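PDB 6UY4: dihydroorotate dehydrogenase, which probably oxidises (S)-dihydroorotate to orotate with a quinone as electron acceptor and FMN as cofactor, a step of de novo pyrimidine synthesis. Local coordinates for residues 83-87 / 365-369; 164-170 / 194-200. All coordinates share one frame; numbering follows the deposited sequence.

Contact 1: residues 83-87 / 365-369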
loop_
_atom_site.group_PDB
_atom_site.type_symbol
_atom_site.label_atom_id
_atom_site.label_comp_id
_atom_site.label_asym_id
_atom_site.label_seq_id
_atom_site.Cartn_x
_atom_site.Cartn_y
_atom_site.Cartn_z
ATOM N N ASP A 83 10.897 13.645 3.171
ATOM C CA ASP A 83 11.002 14.766 2.245
ATOM C C ASP A 83 9.637 15.380 1.963
ATOM O O ASP A 83 9.530 16.596 1.766
ATOM C CB ASP A 83 11.666 14.304 0.947
ATOM C CG ASP A 83 12.026 15.454 0.027
ATOM O OD1 ASP A 83 12.029 16.616 0.485
ATOM O OD2 ASP A 83 12.308 15.192 -1.161
ATOM N N HIS A 84 8.592 14.562 1.951
ATOM C CA HIS A 84 7.216 15.003 1.769
ATOM C C HIS A 84 6.297 13.835 2.129
ATOM O O HIS A 84 6.735 12.684 2.122
ATOM C CB HIS A 84 6.966 15.481 0.327
ATOM C CG HIS A 84 7.400 14.504 -0.719
ATOM N ND1 HIS A 84 6.587 13.486 -1.169
ATOM C CD2 HIS A 84 8.559 14.394 -1.409
ATOM C CE1 HIS A 84 7.229 12.791 -2.090
ATOM N NE2 HIS A 84 8.427 13.319 -2.255
ATOM N N PRO A 85 5.031 14.107 2.463
ATOM C CA PRO A 85 4.156 13.027 2.954
ATOM C C PRO A 85 3.741 12.011 1.898
ATOM O O PRO A 85 2.971 11.100 2.223
ATOM C CB PRO A 85 2.934 13.790 3.484
ATOM C CG PRO A 85 2.916 15.052 2.698
ATOM C CD PRO A 85 4.358 15.417 2.509
ATOM N N ILE A 86 4.225 12.110 0.662
ATOM C CA ILE A 86 3.757 11.271 -0.438
ATOM C C ILE A 86 4.728 10.118 -0.644
ATOM O O ILE A 86 5.930 10.334 -0.842
ATOM C CB ILE A 86 3.600 12.091 -1.728
ATOM C CG1 ILE A 86 2.744 13.328 -1.465
ATOM C CG2 ILE A 86 2.990 11.235 -2.831
ATOM C CD1 ILE A 86 2.750 14.312 -2.596
ATOM N N GLY A 87 4.202 8.892 -0.615
ATOM C CA GLY A 87 4.998 7.707 -0.858
ATOM C C GLY A 87 4.249 6.721 -1.733
ATOM O O GLY A 87 3.095 6.942 -2.100
ATOM N N ALA A 365 4.667 11.613 -8.512
ATOM C CA ALA A 365 5.218 11.758 -7.169
ATOM C C ALA A 365 5.389 13.227 -6.798
ATOM O O ALA A 365 4.880 13.681 -5.766
ATOM C CB ALA A 365 6.549 11.011 -7.069
ATOM N N HIS A 366 6.097 13.989 -7.637
ATOM C CA HIS A 366 6.307 15.408 -7.373
ATOM C C HIS A 366 5.138 16.278 -7.808
ATOM O O HIS A 366 4.983 17.382 -7.275
ATOM C CB HIS A 366 7.585 15.893 -8.061
ATOM C CG HIS A 366 8.822 15.694 -7.243
ATOM N ND1 HIS A 366 8.929 14.708 -6.286
ATOM C CD2 HIS A 366 9.995 16.367 -7.223
ATOM C CE1 HIS A 366 10.120 14.777 -5.719
ATOM N NE2 HIS A 366 10.787 15.775 -6.270
ATOM N N LYS A 367 4.326 15.817 -8.762
ATOM C CA LYS A 367 3.162 16.587 -9.189
ATOM C C LYS A 367 2.245 16.884 -8.011
ATOM O O LYS A 367 1.908 18.043 -7.744
ATOM C CB LYS A 367 2.397 15.836 -10.279
ATOM C CG LYS A 367 1.105 16.521 -10.704
ATOM C CD LYS A 367 0.112 15.532 -11.296
ATOM C CE LYS A 367 -1.176 16.225 -11.710
ATOM N NZ LYS A 367 -2.268 15.255 -11.999
ATOM N N VAL A 368 1.834 15.836 -7.291
ATOM C CA VAL A 368 0.949 16.010 -6.141
ATOM C C VAL A 368 1.603 16.907 -5.097
ATOM O O VAL A 368 0.941 17.749 -4.477
ATOM C CB VAL A 368 0.568 14.640 -5.549
ATOM C CG1 VAL A 368 -0.399 14.809 -4.386
ATOM C CG2 VAL A 368 -0.029 13.745 -6.623
ATOM N N ALA A 369 2.912 16.743 -4.894
ATOM C CA ALA A 369 3.635 17.564 -3.928
ATOM C C ALA A 369 3.574 19.039 -4.306
ATOM O O ALA A 369 3.334 19.902 -3.452
ATOM C CB ALA A 369 5.085 17.089 -3.827
#
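The imidazole rings of H84 and H366 meet obliquely, their planes nearly perpendicular at 89° and their centroids 5.7 Å apart. The nearest approach is a loose one, with H84 NE2 4.1 Å from H366 CE1. At the edge of the H84 ring, in its plane, lies CB of I86, while the carbonyl O of A365 comes to the same ring at a slant. The H366 ring has a further aromatic neighbour in F70, which it meets edge-to-face.

H84 holds its ring with CG between its own backbone N and carbonyl carbon (chi1 51°), turning it back over its own chain. ND1 then accepts a long bond from the backbone N of I86 at 3.3 Å, tilted 23° out of the ring plane, while NE2 is hydrogen-bonded to the carbonyl O of G106. Histidine suits this buried turn because its two nitrogens can serve an N-H and a C=O at once, a pattern consistent with the neutral ring protonated at NE2.

Beside the rings the contact is apolar. The CG1-CD1 arm of I86, held extended toward the helix, puts a single methyl against V368 and A369, with CD1 3.7 Å from V368 CG1 and 3.8 Å from A369 CB. A365 and A369, one turn apart, let the helix come close.

The contact packs the last helix of the beta/alpha barrel, 364-376, against the start of its first strand, 86-88. I86 also touches V351 and L353 of strand 350-353, the strand beside it in the barrel sheet, and V368 leans on A340 of helix 337-346.

Contact 2: residues 164-170 / 194-200. With FMN (flavin mononucleotide), chain G.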
loop_
_atom_site.group_PDB
_atom_site.type_symbol
_atom_site.label_atom_id
_atom_site.label_comp_id
_atom_site.label_asym_id
_atom_site.label_seq_id
_atom_site.Cartn_x
_atom_site.Cartn_y
_atom_site.Cartn_z
ATOM N N GLY A 164 15.658 8.298 1.870
ATOM C CA GLY A 164 14.233 8.067 1.976
ATOM C C GLY A 164 13.936 7.055 3.063
ATOM O O GLY A 164 14.808 6.665 3.834
ATOM N N VAL A 165 12.674 6.634 3.101
ATOM C CA VAL A 165 12.170 5.695 4.096
ATOM C C VAL A 165 11.663 4.454 3.373
ATOM O O VAL A 165 11.080 4.553 2.290
ATOM C CB VAL A 165 11.054 6.334 4.951
ATOM C CG1 VAL A 165 10.480 5.333 5.940
ATOM C CG2 VAL A 165 11.585 7.560 5.677
ATOM N N ILE A 166 11.900 3.284 3.963
ATOM C CA ILE A 166 11.447 2.020 3.396
ATOM C C ILE A 166 10.687 1.256 4.469
ATOM O O ILE A 166 11.218 1.013 5.559
ATOM C CB ILE A 166 12.611 1.173 2.855
ATOM C CG1 ILE A 166 13.262 1.864 1.654
ATOM C CG2 ILE A 166 12.126 -0.221 2.480
ATOM C CD1 ILE A 166 12.337 2.061 0.481
ATOM N N GLY A 167 9.447 0.883 4.163
ATOM C CA GLY A 167 8.672 0.029 5.037
ATOM C C GLY A 167 8.451 -1.332 4.416
ATOM O O GLY A 167 8.576 -1.486 3.197
ATOM N N VAL A 168 8.129 -2.332 5.232
ATOM C CA VAL A 168 7.892 -3.690 4.758
ATOM C C VAL A 168 6.496 -4.114 5.186
ATOM O O VAL A 168 6.143 -4.011 6.366
ATOM C CB VAL A 168 8.950 -4.675 5.287
ATOM C CG1 VAL A 168 8.646 -6.083 4.804
ATOM C CG2 VAL A 168 10.337 -4.248 4.840
ATOM N N ASN A 169 5.704 -4.586 4.225
ATOM C CA ASN A 169 4.352 -5.064 4.474
ATOM C C ASN A 169 4.384 -6.584 4.577
ATOM O O ASN A 169 4.698 -7.269 3.598
ATOM C CB ASN A 169 3.404 -4.616 3.363
ATOM C CG ASN A 169 1.958 -4.942 3.665
ATOM O OD1 ASN A 169 1.535 -6.094 3.569
ATOM N ND2 ASN A 169 1.185 -3.924 4.025
ATOM N N LEU A 170 4.050 -7.105 5.754
ATOM C CA LEU A 170 4.168 -8.530 6.030
ATOM C C LEU A 170 2.850 -9.247 5.764
ATOM O O LEU A 170 1.770 -8.705 6.010
ATOM C CB LEU A 170 4.601 -8.751 7.478
ATOM C CG LEU A 170 5.823 -7.936 7.901
ATOM C CD1 LEU A 170 6.025 -8.009 9.402
ATOM C CD2 LEU A 170 7.062 -8.419 7.168
ATOM N N ALA A 194 14.060 -2.673 8.394
ATOM C CA ALA A 194 12.989 -1.823 7.899
ATOM C C ALA A 194 12.768 -0.630 8.819
ATOM O O ALA A 194 12.956 -0.712 10.035
ATOM C CB ALA A 194 11.688 -2.615 7.769
ATOM N N ASP A 195 12.361 0.492 8.219
ATOM C CA ASP A 195 12.020 1.666 9.014
ATOM C C ASP A 195 10.681 1.493 9.718
ATOM O O ASP A 195 10.498 1.994 10.833
ATOM C CB ASP A 195 12.002 2.916 8.136
ATOM C CG ASP A 195 13.373 3.268 7.595
ATOM O OD1 ASP A 195 14.376 2.993 8.288
ATOM O OD2 ASP A 195 13.449 3.818 6.476
ATOM N N TYR A 196 9.736 0.798 9.086
ATOM C CA TYR A 196 8.472 0.469 9.725
ATOM C C TYR A 196 7.931 -0.813 9.112
ATOM O O TYR A 196 8.296 -1.197 7.999
ATOM C CB TYR A 196 7.450 1.610 9.599
ATOM C CG TYR A 196 6.983 1.901 8.188
ATOM C CD1 TYR A 196 5.853 1.281 7.666
ATOM C CD2 TYR A 196 7.657 2.811 7.385
ATOM C CE1 TYR A 196 5.419 1.549 6.382
ATOM C CE2 TYR A 196 7.227 3.087 6.098
ATOM C CZ TYR A 196 6.107 2.451 5.603
ATOM O OH TYR A 196 5.673 2.718 4.325
ATOM N N LEU A 197 7.054 -1.476 9.862
ATOM C CA LEU A 197 6.427 -2.718 9.440
ATOM C C LEU A 197 4.916 -2.535 9.399
ATOM O O LEU A 197 4.346 -1.781 10.194
ATOM C CB LEU A 197 6.793 -3.870 10.382
ATOM C CG LEU A 197 8.288 -4.140 10.578
ATOM C CD1 LEU A 197 8.512 -5.105 11.731
ATOM C CD2 LEU A 197 8.916 -4.678 9.300
ATOM N N VAL A 198 4.273 -3.227 8.461
ATOM C CA VAL A 198 2.832 -3.134 8.258
ATOM C C VAL A 198 2.246 -4.539 8.249
ATOM O O VAL A 198 2.862 -5.478 7.732
ATOM C CB VAL A 198 2.483 -2.397 6.946
ATOM C CG1 VAL A 198 0.981 -2.174 6.841
ATOM C CG2 VAL A 198 3.221 -1.076 6.863
ATOM N N ILE A 199 1.056 -4.680 8.828
ATOM C CA ILE A 199 0.307 -5.930 8.816
ATOM C C ILE A 199 -1.092 -5.637 8.293
ATOM O O ILE A 199 -1.770 -4.734 8.795
ATOM C CB ILE A 199 0.242 -6.573 10.214
ATOM C CG1 ILE A 199 1.651 -6.898 10.709
ATOM C CG2 ILE A 199 -0.622 -7.825 10.186
ATOM C CD1 ILE A 199 1.684 -7.530 12.073
ATOM N N ASN A 200 -1.519 -6.395 7.287
ATOM C CA ASN A 200 -2.825 -6.190 6.674
ATOM C C ASN A 200 -3.901 -6.911 7.477
ATOM O O ASN A 200 -3.813 -8.124 7.697
ATOM C CB ASN A 200 -2.821 -6.686 5.231
ATOM C CG ASN A 200 -2.090 -5.750 4.294
ATOM O OD1 ASN A 200 -1.358 -4.861 4.731
ATOM N ND2 ASN A 200 -2.285 -5.944 2.995
HETATM N N1 FMN G . -1.747 -3.617 -0.674
HETATM C C2 FMN G . -1.039 -4.350 0.258
HETATM O O2 FMN G . -1.104 -4.055 1.450
HETATM N N3 FMN G . -0.256 -5.412 -0.143
HETATM C C4 FMN G . -0.177 -5.750 -1.479
HETATM O O4 FMN G . 0.520 -6.698 -1.836
HETATM C C4A FMN G . -0.889 -5.015 -2.421
HETATM N N5 FMN G . -0.815 -5.349 -3.757
HETATM C C5A FMN G . -1.518 -4.617 -4.691
HETATM C C6 FMN G . -1.437 -4.957 -6.037
HETATM C C7 FMN G . -2.144 -4.228 -6.984
HETATM C C7M FMN G . -2.054 -4.600 -8.435
HETATM C C8 FMN G . -2.934 -3.154 -6.585
HETATM C C8M FMN G . -3.699 -2.364 -7.605
HETATM C C9 FMN G . -3.015 -2.816 -5.238
HETATM C C9A FMN G . -2.307 -3.544 -4.286
HETATM N N10 FMN G . -2.379 -3.211 -2.944
HETATM C C10 FMN G . -1.675 -3.947 -2.013
HETATM C "C1'" FMN G . -3.226 -2.064 -2.480
HETATM C "C2'" FMN G . -2.435 -0.762 -2.525
HETATM O "O2'" FMN G . -1.242 -0.901 -1.786
HETATM C "C3'" FMN G . -3.244 0.386 -1.938
HETATM O "O3'" FMN G . -3.721 0.022 -0.661
HETATM C "C4'" FMN G . -4.423 0.777 -2.823
HETATM O "O4'" FMN G . -4.192 0.397 -4.162
HETATM C "C5'" FMN G . -4.603 2.283 -2.752
HETATM O "O5'" FMN G . -5.498 2.728 -3.740
HETATM P P FMN G . -4.945 3.686 -4.906
HETATM O O1P FMN G . -6.107 4.076 -5.784
HETATM O O2P FMN G . -4.287 4.910 -4.313
HETATM O O3P FMN G . -3.944 2.914 -5.726
#
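With chi1 at -173°, the N169 amide reaches out opposite its backbone N, while N200 swings CG beside its own (chi1 -75°); these torsions bring the two amides together at the C-terminal ends of adjacent parallel strands in the beta/alpha barrel. Strands 165-170 and 196-200 form one beta-alpha-beta unit through helix 179-190.

Backbone bonds zip the pair: V168 N to Y196 O, V198 N to V168 O and L170 N to V198 O. On one buried face V168, L170 and I199 touch helix 179-190, whereas L197 meets I238 of strand 238-242, its CD2 4.0 Å from V168 CB; branched aliphatic residues suit that face. On the other, G167, lacking a side chain, leaves room for the Y196 ring, whose centroid lies 3.5 Å from G167 CA in a CH-pi contact. Y196 OH bonds to E111.

Near the strand starts, D195 OD2 accepts a bond from I166 N (3.0 Å), met on the anti side and tilted out of the carboxylate plane; D195 N bonds back to I166 O. D195 OD1 salt-bridges R158.

At the flavin end T114 and E111 secure the N169 amide. N169 ND2 donates a hydrogen bond to N200 OD1 (2.8 Å), which lies in the N169 amide plane although the two amide planes stand 75° apart. Asparagine suits both places, offering a C=O and an N-H on one short arm: N200 ND2 donates to FMN O2 at 2.7 Å.

How the contacts relate
Both contacts are buried and reach the same parallel barrel sheet, yet they serve different layers. Contact 1 joins a strand to an outer helix, whereas contact 2 joins two neighbouring strands within the wall. Their centres stand 18 Å apart and their nearest atoms about 7 Å, without touching. In sequence, contact 1 links the first barrel strand to the final helix across 277 residues; contact 2, lying between those ends, closes a single beta-alpha-beta unit. The chemistry follows: no hydrogen bond crosses contact 1, which relies on apolar packing and loosely met rings, while contact 2 has parallel-sheet backbone bonds and polar side chains that extend to the flavin.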